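Local coordinates for histone FOLD protein (Methanopyrus kandleri, PDB 1F1E), which is an archaeal histone with two histone folds joined in one chain, and probably binds and packages DNA, at residues E121-Y126 against K133-E138. Numbering follows the deposited sequence.
Sequences EKAAEY and KTVQGE
V135 meets A123 and A124 by apolar packing, and no hydrogen bond crosses between the two segments. Each methyl of the valine meets a different alanine. CG1 of V135 lies 3.8 Å from CB of A123. CG2 of V135 reaches the helix backbone itself, 4.0 Å from CA of A124, and is 4.5 Å from the CB of that residue. The first torsion sets this split: CG1 is anti to the backbone N (chi1 169°), which leaves CG2 beside that N. CA of A124 and CA of V135 are 6.0 Å apart. All three residues are buried; R21 and L23 also pack on V135. Y126 packs on D139, K142 and Y146 of helix 137-147.

The contact lies near the C-terminal end of helix 102-129, the long central helix of the second histone fold. Beyond it the chain turns back through strand 134-135 into helix 137-147. Strand 134-135 pairs in parallel with strand 22-23 of the first fold. This is the short parallel loop pairing of the histone handshake, here made between two folds of one chain.

V135 hydrogen-bonds through its backbone to R22 and S24. Q136 is the N-cap of helix 137-147, and its N is hydrogen-bonded to OD2 of D139. Within helix 102-129, a salt bridge joins NZ of K122 to OE1 of E125 at 2.8 Å. The lysine nitrogen sits above the carboxylate plane, 47° out of it. E125 points away from 133-138.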
loop_
_atom_site.group_PDB
_atom_site.type_symbol
_atom_site.label_atom_id
_atom_site.label_comp_id
_atom_site.label_asym_id
_atom_site.label_seq_id
_atom_site.Cartn_x
_atom_site.Cartn_y
_atom_site.Cartn_z
ATOM N N GLU A 121 -7.486 10.951 -11.384
ATOM C CA GLU A 121 -7.599 12.197 -10.638
ATOM C C GLU A 121 -6.248 12.717 -10.190
ATOM O O GLU A 121 -5.945 13.917 -10.232
ATOM C CB GLU A 121 -8.454 12.000 -9.399
ATOM C CG GLU A 121 -9.882 11.654 -9.680
ATOM C CD GLU A 121 -10.697 11.287 -8.458
ATOM O OE1 GLU A 121 -11.834 10.836 -8.654
ATOM O OE2 GLU A 121 -10.287 11.541 -7.283
ATOM N N LYS A 122 -5.397 11.836 -9.686
ATOM C CA LYS A 122 -4.108 12.234 -9.223
ATOM C C LYS A 122 -3.235 12.730 -10.380
ATOM O O LYS A 122 -2.519 13.733 -10.262
ATOM C CB LYS A 122 -3.434 11.061 -8.474
ATOM C CG LYS A 122 -2.146 11.517 -7.735
ATOM C CD LYS A 122 -2.473 12.454 -6.597
ATOM C CE LYS A 122 -1.315 12.906 -5.743
ATOM N NZ LYS A 122 -1.954 13.876 -4.785
ATOM N N ALA A 123 -3.287 11.996 -11.505
ATOM C CA ALA A 123 -2.531 12.442 -12.680
ATOM C C ALA A 123 -3.003 13.832 -13.136
ATOM O O ALA A 123 -2.183 14.642 -13.554
ATOM C CB ALA A 123 -2.675 11.386 -13.780
ATOM N N ALA A 124 -4.308 14.078 -13.077
ATOM C CA ALA A 124 -4.910 15.349 -13.462
ATOM C C ALA A 124 -4.346 16.441 -12.565
ATOM O O ALA A 124 -3.980 17.555 -13.009
ATOM C CB ALA A 124 -6.415 15.296 -13.468
ATOM N N GLU A 125 -4.202 16.106 -11.296
ATOM C CA GLU A 125 -3.660 17.060 -10.350
ATOM C C GLU A 125 -2.230 17.431 -10.710
ATOM O O GLU A 125 -1.821 18.599 -10.639
ATOM C CB GLU A 125 -3.789 16.470 -8.931
ATOM C CG GLU A 125 -3.008 17.264 -7.899
ATOM C CD GLU A 125 -3.114 16.677 -6.506
ATOM O OE1 GLU A 125 -3.618 15.572 -6.242
ATOM O OE2 GLU A 125 -2.628 17.422 -5.624
ATOM N N TYR A 126 -1.437 16.461 -11.145
ATOM C CA TYR A 126 -0.067 16.791 -11.574
ATOM C C TYR A 126 -0.048 17.612 -12.852
ATOM O O TYR A 126 0.785 18.518 -13.002
ATOM C CB TYR A 126 0.742 15.530 -11.703
ATOM C CG TYR A 126 1.189 14.898 -10.387
ATOM C CD1 TYR A 126 1.920 15.675 -9.447
ATOM C CD2 TYR A 126 0.889 13.612 -10.050
ATOM C CE1 TYR A 126 2.299 15.056 -8.254
ATOM C CE2 TYR A 126 1.288 13.013 -8.862
ATOM C CZ TYR A 126 1.997 13.752 -7.957
ATOM O OH TYR A 126 2.401 13.186 -6.787
ATOM N N LYS A 133 -3.369 21.321 -19.759
ATOM C CA LYS A 133 -4.634 20.717 -20.149
ATOM C C LYS A 133 -4.496 19.249 -20.514
ATOM O O LYS A 133 -5.529 18.556 -20.538
ATOM C CB LYS A 133 -5.191 21.503 -21.350
ATOM N N THR A 134 -3.271 18.773 -20.827
ATOM C CA THR A 134 -3.257 17.349 -21.157
ATOM C C THR A 134 -2.445 16.580 -20.116
ATOM O O THR A 134 -1.403 17.056 -19.663
ATOM C CB THR A 134 -2.812 16.932 -22.591
ATOM O OG1 THR A 134 -1.469 16.452 -22.642
ATOM C CG2 THR A 134 -3.018 18.119 -23.467
ATOM N N VAL A 135 -3.049 15.429 -19.786
ATOM C CA VAL A 135 -2.418 14.519 -18.865
ATOM C C VAL A 135 -1.443 13.719 -19.721
ATOM O O VAL A 135 -1.817 13.117 -20.761
ATOM C CB VAL A 135 -3.470 13.642 -18.190
ATOM C CG1 VAL A 135 -2.798 12.512 -17.418
ATOM C CG2 VAL A 135 -4.336 14.552 -17.333
ATOM N N GLN A 136 -0.201 13.763 -19.273
ATOM C CA GLN A 136 0.970 13.216 -19.945
ATOM C C GLN A 136 1.545 12.053 -19.185
ATOM O O GLN A 136 1.176 11.845 -17.999
ATOM C CB GLN A 136 1.940 14.396 -20.076
ATOM C CG GLN A 136 1.292 15.371 -21.102
ATOM C CD GLN A 136 2.186 16.510 -21.489
ATOM O OE1 GLN A 136 1.981 17.144 -22.530
ATOM N NE2 GLN A 136 3.175 16.798 -20.656
ATOM N N GLY A 137 2.388 11.276 -19.814
ATOM C CA GLY A 137 2.924 10.085 -19.197
ATOM C C GLY A 137 3.597 10.453 -17.868
ATOM O O GLY A 137 3.405 9.652 -16.915
ATOM N N GLU A 138 4.289 11.603 -17.785
ATOM C CA GLU A 138 4.970 11.948 -16.510
ATOM C C GLU A 138 3.946 12.111 -15.424
ATOM O O GLU A 138 4.195 11.790 -14.266
ATOM C CB GLU A 138 5.794 13.250 -16.551
#